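Local coordinates for clan CA, family C40, NlpC/P60 superfamily cysteine peptidase (Trichomonas vaginalis, PDB 6BIM), which probably acts as a cysteine peptidase of the NlpC/P60 family, carrying a bacterial SH3 domain ahead of its peptidase domain, at residues 21-26 with 46-51; 124-129 with 137-142. All blocks are in the same frame, centred on the assembly; numbering follows the deposited sequence.

Contact 1: residues 21-26 with 46-51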
loop_
_atom_site.group_PDB
_atom_site.type_symbol
_atom_site.label_atom_id
_atom_site.label_comp_id
_atom_site.label_asym_id
_atom_site.label_seq_id
_atom_site.Cartn_x
_atom_site.Cartn_y
_atom_site.Cartn_z
ATOM N N GLY A 21 -1.299 -8.337 -8.364
ATOM C CA GLY A 21 -2.543 -8.978 -7.997
ATOM C C GLY A 21 -3.516 -7.990 -7.381
ATOM O O GLY A 21 -3.119 -7.026 -6.724
ATOM N N ARG A 22 -4.802 -8.233 -7.616
ATOM C CA ARG A 22 -5.879 -7.537 -6.929
ATOM C C ARG A 22 -6.741 -8.587 -6.246
ATOM O O ARG A 22 -7.091 -9.600 -6.862
ATOM C CB ARG A 22 -6.720 -6.696 -7.897
ATOM C CG ARG A 22 -7.821 -5.892 -7.206
ATOM C CD ARG A 22 -8.663 -5.120 -8.214
ATOM N NE ARG A 22 -9.587 -6.007 -8.910
ATOM C CZ ARG A 22 -10.866 -6.186 -8.585
ATOM N NH1 ARG A 22 -11.420 -5.524 -7.575
ATOM N NH2 ARG A 22 -11.601 -7.029 -9.289
ATOM N N LEU A 23 -7.060 -8.361 -4.978
ATOM C CA LEU A 23 -7.843 -9.338 -4.236
ATOM C C LEU A 23 -9.307 -9.278 -4.648
ATOM O O LEU A 23 -9.916 -8.205 -4.700
ATOM C CB LEU A 23 -7.705 -9.121 -2.731
ATOM C CG LEU A 23 -6.553 -9.955 -2.169
ATOM C CD1 LEU A 23 -5.220 -9.410 -2.658
ATOM C CD2 LEU A 23 -6.591 -10.021 -0.659
ATOM N N THR A 24 -9.861 -10.452 -4.942
ATOM C CA THR A 24 -11.245 -10.598 -5.354
ATOM C C THR A 24 -12.091 -11.351 -4.340
ATOM O O THR A 24 -13.322 -11.255 -4.399
ATOM C CB THR A 24 -11.313 -11.338 -6.698
ATOM O OG1 THR A 24 -10.638 -12.594 -6.573
ATOM C CG2 THR A 24 -10.652 -10.519 -7.800
ATOM N N THR A 25 -11.460 -12.106 -3.432
ATOM C CA THR A 25 -12.102 -12.817 -2.327
ATOM C C THR A 25 -13.503 -13.286 -2.706
ATOM O O THR A 25 -14.491 -12.830 -2.117
ATOM C CB THR A 25 -12.152 -11.926 -1.079
ATOM O OG1 THR A 25 -12.904 -10.734 -1.345
ATOM C CG2 THR A 25 -10.740 -11.536 -0.652
ATOM N N PRO A 26 -13.623 -14.205 -3.664
ATOM C CA PRO A 26 -14.939 -14.508 -4.249
ATOM C C PRO A 26 -15.999 -14.857 -3.212
ATOM O O PRO A 26 -15.787 -15.684 -2.321
ATOM C CB PRO A 26 -14.642 -15.692 -5.170
ATOM C CG PRO A 26 -13.218 -15.500 -5.563
ATOM C CD PRO A 26 -12.540 -14.939 -4.341
ATOM N N TYR A 46 -3.150 -13.478 9.699
ATOM C CA TYR A 46 -4.138 -12.409 9.605
ATOM C C TYR A 46 -4.980 -12.672 8.361
ATOM O O TYR A 46 -4.999 -13.803 7.862
ATOM C CB TYR A 46 -3.462 -11.027 9.570
ATOM C CG TYR A 46 -2.239 -10.915 8.682
ATOM C CD1 TYR A 46 -2.353 -10.924 7.297
ATOM C CD2 TYR A 46 -0.972 -10.778 9.232
ATOM C CE1 TYR A 46 -1.239 -10.815 6.490
ATOM C CE2 TYR A 46 0.150 -10.672 8.431
ATOM C CZ TYR A 46 0.009 -10.686 7.059
ATOM O OH TYR A 46 1.112 -10.588 6.242
ATOM N N TRP A 47 -5.692 -11.663 7.865
ATOM C CA TRP A 47 -6.437 -11.750 6.618
ATOM C C TRP A 47 -5.974 -10.647 5.676
ATOM O O TRP A 47 -5.360 -9.667 6.100
ATOM C CB TRP A 47 -7.952 -11.603 6.846
ATOM C CG TRP A 47 -8.618 -12.703 7.627
ATOM C CD1 TRP A 47 -9.418 -13.689 7.126
ATOM C CD2 TRP A 47 -8.566 -12.911 9.044
ATOM N NE1 TRP A 47 -9.864 -14.500 8.143
ATOM C CE2 TRP A 47 -9.351 -14.047 9.329
ATOM C CE3 TRP A 47 -7.925 -12.253 10.099
ATOM C CZ2 TRP A 47 -9.514 -14.539 10.626
ATOM C CZ3 TRP A 47 -8.088 -12.744 11.384
ATOM C CH2 TRP A 47 -8.876 -13.876 11.634
ATOM N N LEU A 48 -6.275 -10.814 4.391
ATOM C CA LEU A 48 -6.240 -9.710 3.440
ATOM C C LEU A 48 -7.628 -9.552 2.834
ATOM O O LEU A 48 -8.484 -10.430 2.960
ATOM C CB LEU A 48 -5.184 -9.930 2.352
ATOM C CG LEU A 48 -3.733 -9.898 2.831
ATOM C CD1 LEU A 48 -2.820 -10.210 1.671
ATOM C CD2 LEU A 48 -3.366 -8.557 3.465
ATOM N N TYR A 49 -7.857 -8.415 2.171
ATOM C CA TYR A 49 -9.218 -7.945 1.946
ATOM C C TYR A 49 -9.480 -7.547 0.500
ATOM O O TYR A 49 -8.577 -7.172 -0.251
ATOM C CB TYR A 49 -9.516 -6.782 2.890
ATOM C CG TYR A 49 -9.393 -7.229 4.321
ATOM C CD1 TYR A 49 -10.418 -7.925 4.937
ATOM C CD2 TYR A 49 -8.225 -7.014 5.038
ATOM C CE1 TYR A 49 -10.300 -8.362 6.233
ATOM C CE2 TYR A 49 -8.095 -7.446 6.337
ATOM C CZ TYR A 49 -9.136 -8.120 6.932
ATOM O OH TYR A 49 -9.017 -8.557 8.224
ATOM N N PHE A 50 -10.760 -7.638 0.133
ATOM C CA PHE A 50 -11.225 -7.315 -1.207
ATOM C C PHE A 50 -10.663 -5.990 -1.705
ATOM O O PHE A 50 -10.655 -4.991 -0.982
ATOM C CB PHE A 50 -12.755 -7.268 -1.189
ATOM C CG PHE A 50 -13.371 -6.840 -2.485
ATOM C CD1 PHE A 50 -13.369 -7.681 -3.581
ATOM C CD2 PHE A 50 -13.970 -5.598 -2.597
ATOM C CE1 PHE A 50 -13.939 -7.283 -4.769
ATOM C CE2 PHE A 50 -14.542 -5.193 -3.784
ATOM C CZ PHE A 50 -14.527 -6.040 -4.871
ATOM N N ASP A 51 -10.190 -5.994 -2.950
ATOM C CA ASP A 51 -9.737 -4.815 -3.684
ATOM C C ASP A 51 -8.416 -4.264 -3.165
ATOM O O ASP A 51 -8.009 -3.169 -3.572
ATOM C CB ASP A 51 -10.795 -3.702 -3.682
ATOM C CG ASP A 51 -10.641 -2.747 -4.859
ATOM O OD1 ASP A 51 -10.367 -3.223 -5.982
ATOM O OD2 ASP A 51 -10.785 -1.520 -4.667
#
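Leu23 and Asp51 have the nearest CA atoms, 4.9 Å apart, where the end of strand 19-23 meets the turn that follows strand 46-49. The touching parts run 115° apart, so they share no ladder of pairs; a single backbone bond joins them, from Asp51 N to Leu23 O at 2.8 Å. Asp51 has a positive phi, and the end of its side chain comes nearer to Arg22. The arginine begins extended, CG anti to the backbone N (chi1 -177°), and bends at chi3, which brings NH1 to 3.0 Å from Asp51 OD1. In this salt bridge NH1 meets OD1 on the anti side but well out of the carboxylate plane. OD1 lies close to the guanidinium plane, although the two planes are 72° apart. A long, flexible base suits this place, because NE of Arg22 also pairs with Glu81, while Asp51 OD2 reaches Arg192; the charges thus form a chain. On the buried side, Leu23 sends CD2 against Leu48 CB, a tight 3.3 Å, the two side chains crossing at about a right angle. Phe50 gives the outer part an apolar cover: the Thr24 carbonyl lies at the ring edge, near its plane, Asp51 CB lies over one face, toward the rim, and Thr25 OG1 sits 3.5 Å from Phe50 CB. That hydroxyl is hydrogen-bonded to Thr28 O. Within the fold, Arg22 also lies against strand 80-88 and Leu48 against Cys73 of strand 71-76, while Phe50 and Asp51 rest on the loop at Pro177.

Contact 2: residues 124-129 with 137-142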
loop_
_atom_site.group_PDB
_atom_site.type_symbol
_atom_site.label_atom_id
_atom_site.label_comp_id
_atom_site.label_asym_id
_atom_site.label_seq_id
_atom_site.Cartn_x
_atom_site.Cartn_y
_atom_site.Cartn_z
ATOM N N GLY A 124 12.259 2.120 -8.380
ATOM C CA GLY A 124 12.392 3.199 -9.334
ATOM C C GLY A 124 12.034 2.829 -10.754
ATOM O O GLY A 124 12.161 3.679 -11.647
ATOM N N PHE A 125 11.579 1.599 -10.984
ATOM C CA PHE A 125 11.259 1.089 -12.308
ATOM C C PHE A 125 9.876 0.447 -12.294
ATOM O O PHE A 125 9.377 0.015 -11.252
ATOM C CB PHE A 125 12.260 0.018 -12.778
ATOM C CG PHE A 125 13.683 0.497 -12.934
ATOM C CD1 PHE A 125 14.481 0.720 -11.826
ATOM C CD2 PHE A 125 14.239 0.651 -14.195
ATOM C CE1 PHE A 125 15.795 1.129 -11.971
ATOM C CE2 PHE A 125 15.550 1.062 -14.351
ATOM C CZ PHE A 125 16.333 1.300 -13.237
ATOM N N TYR A 126 9.267 0.374 -13.474
ATOM C CA TYR A 126 8.215 -0.592 -13.755
ATOM C C TYR A 126 8.832 -1.786 -14.468
ATOM O O TYR A 126 9.838 -1.650 -15.168
ATOM C CB TYR A 126 7.123 -0.012 -14.656
ATOM C CG TYR A 126 6.251 1.046 -14.033
ATOM C CD1 TYR A 126 5.136 0.700 -13.287
ATOM C CD2 TYR A 126 6.525 2.394 -14.223
ATOM C CE1 TYR A 126 4.328 1.663 -12.728
ATOM C CE2 TYR A 126 5.721 3.365 -13.668
ATOM C CZ TYR A 126 4.625 2.994 -12.922
ATOM O OH TYR A 126 3.816 3.953 -12.361
ATOM N N ARG A 127 8.214 -2.951 -14.314
ATOM C CA ARG A 127 8.485 -4.067 -15.212
ATOM C C ARG A 127 7.401 -4.070 -16.278
ATOM O O ARG A 127 6.212 -3.959 -15.957
ATOM C CB ARG A 127 8.535 -5.406 -14.475
ATOM C CG ARG A 127 9.157 -6.518 -15.320
ATOM C CD ARG A 127 9.430 -7.780 -14.512
ATOM N NE ARG A 127 8.201 -8.461 -14.115
ATOM C CZ ARG A 127 7.563 -9.368 -14.852
ATOM N NH1 ARG A 127 6.450 -9.926 -14.396
ATOM N NH2 ARG A 127 8.029 -9.722 -16.044
ATOM N N ILE A 128 7.810 -4.144 -17.547
ATOM C CA ILE A 128 6.882 -4.000 -18.661
ATOM C C ILE A 128 7.144 -5.051 -19.730
ATOM O O ILE A 128 8.189 -5.705 -19.768
ATOM C CB ILE A 128 6.948 -2.603 -19.319
ATOM C CG1 ILE A 128 8.323 -2.352 -19.943
ATOM C CG2 ILE A 128 6.625 -1.529 -18.305
ATOM C CD1 ILE A 128 8.320 -1.251 -20.983
ATOM N N ASN A 129 6.161 -5.181 -20.611
ATOM C CA ASN A 129 6.279 -5.907 -21.868
ATOM C C ASN A 129 6.089 -4.899 -22.991
ATOM O O ASN A 129 5.050 -4.229 -23.053
ATOM C CB ASN A 129 5.230 -7.022 -21.946
ATOM C CG ASN A 129 5.237 -7.754 -23.279
ATOM O OD1 ASN A 129 5.495 -7.168 -24.328
ATOM N ND2 ASN A 129 4.938 -9.044 -23.236
ATOM N N ILE A 137 11.898 -0.556 -16.844
ATOM C CA ILE A 137 11.988 0.774 -17.433
ATOM C C ILE A 137 11.819 1.803 -16.323
ATOM O O ILE A 137 11.003 1.621 -15.413
ATOM C CB ILE A 137 10.931 0.962 -18.544
ATOM C CG1 ILE A 137 11.198 2.249 -19.329
ATOM C CG2 ILE A 137 9.519 0.944 -17.972
ATOM C CD1 ILE A 137 10.369 2.371 -20.597
ATOM N N LEU A 138 12.609 2.874 -16.385
ATOM C CA LEU A 138 12.542 3.910 -15.358
ATOM C C LEU A 138 11.120 4.443 -15.213
ATOM O O LEU A 138 10.418 4.679 -16.199
ATOM C CB LEU A 138 13.501 5.051 -15.695
ATOM C CG LEU A 138 14.986 4.774 -15.471
ATOM C CD1 LEU A 138 15.824 5.870 -16.110
ATOM C CD2 LEU A 138 15.298 4.651 -13.982
ATOM N N GLU A 139 10.708 4.646 -13.958
ATOM C CA GLU A 139 9.337 5.043 -13.645
ATOM C C GLU A 139 8.875 6.241 -14.466
ATOM O O GLU A 139 7.764 6.246 -15.008
ATOM C CB GLU A 139 9.228 5.376 -12.157
ATOM C CG GLU A 139 8.832 4.222 -11.284
ATOM C CD GLU A 139 8.913 4.564 -9.807
ATOM O OE1 GLU A 139 9.451 5.645 -9.463
ATOM O OE2 GLU A 139 8.435 3.753 -8.990
ATOM N N ASP A 140 9.699 7.286 -14.533
ATOM C CA ASP A 140 9.259 8.537 -15.139
ATOM C C ASP A 140 9.167 8.462 -16.656
ATOM O O ASP A 140 8.649 9.400 -17.270
ATOM C CB ASP A 140 10.200 9.670 -14.729
ATOM C CG ASP A 140 10.084 10.016 -13.257
ATOM O OD1 ASP A 140 8.953 9.982 -12.727
ATOM O OD2 ASP A 140 11.121 10.315 -12.629
ATOM N N ALA A 141 9.642 7.381 -17.271
ATOM C CA ALA A 141 9.512 7.220 -18.712
ATOM C C ALA A 141 8.105 6.827 -19.133
ATOM O O ALA A 141 7.799 6.881 -20.328
ATOM C CB ALA A 141 10.504 6.169 -19.219
ATOM N N LEU A 142 7.247 6.439 -18.194
ATOM C CA LEU A 142 5.900 5.991 -18.512
ATOM C C LEU A 142 4.869 7.019 -18.067
ATOM O O LEU A 142 5.084 7.773 -17.116
ATOM C CB LEU A 142 5.586 4.646 -17.848
ATOM C CG LEU A 142 6.427 3.430 -18.242
ATOM C CD1 LEU A 142 5.729 2.182 -17.743
ATOM C CD2 LEU A 142 6.662 3.340 -19.748
HETATM O O HOH W 1 9.698 2.716 -7.223
HETATM O O HOH W 2 6.931 2.025 -10.494
#
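Ile137 pairs with Tyr126 as an antiparallel hydrogen-bonded pair, its N giving 2.9 Å to Tyr126 O and its O receiving Tyr126 N. Its CG2 packs 3.8 Å from CG2 of Ile128; these beta-branched side chains suit extended strands and pack against each other at a slant. Leu138 and Phe125 form a non-hydrogen-bonded pair whose CB bonds diverge; the end of the leucine side chain nevertheless comes back, laying CD2 over one ring face in a CH-pi contact, 3.9 Å from the ring centroid. Glu139 leaves the strand for a 3-10 turn, yet its N still bonds Gly124 O. Its chain, extended beyond CG, runs along the Gly124 backbone. OE2 accepts from a water at 2.7 Å that also donates a long bond to Phe125 O and lies over the centre of one Tyr126 ring face. Gly124 has a phi of 99°, at which a CB would press on the preceding carbonyl O. After the turn Leu142 returns inward, its CD1 3.6 Å from Tyr126 CD2 and 3.9 Å from Ile128 CG2. A hairpin whose second strand runs into a 3-10 turn is characteristic of SH3-like barrels, consistent with the bacterial SH3 domain assigned here.

Contacts 1 and 2 lie on strands linked into the same antiparallel sheet, with centres about 26 Å apart and no atoms touching. Each includes an outermost strand of that sheet. Contact 2, the more buried, joins two neighbouring strands of a hairpin within the SH3 range, and relies on paired backbone bonds and aliphatic and aromatic packing, with a water between Glu139 and Phe125 O. Contact 1 is only partly buried and brings together strands that are not neighbours in the sheet. It depends on one backbone bond, a leucine pair and a salt bridge whose charges continue to Glu81 and, through Asp51, to Arg192, a residue that follows helix 182-191 in the NlpC/P60 range.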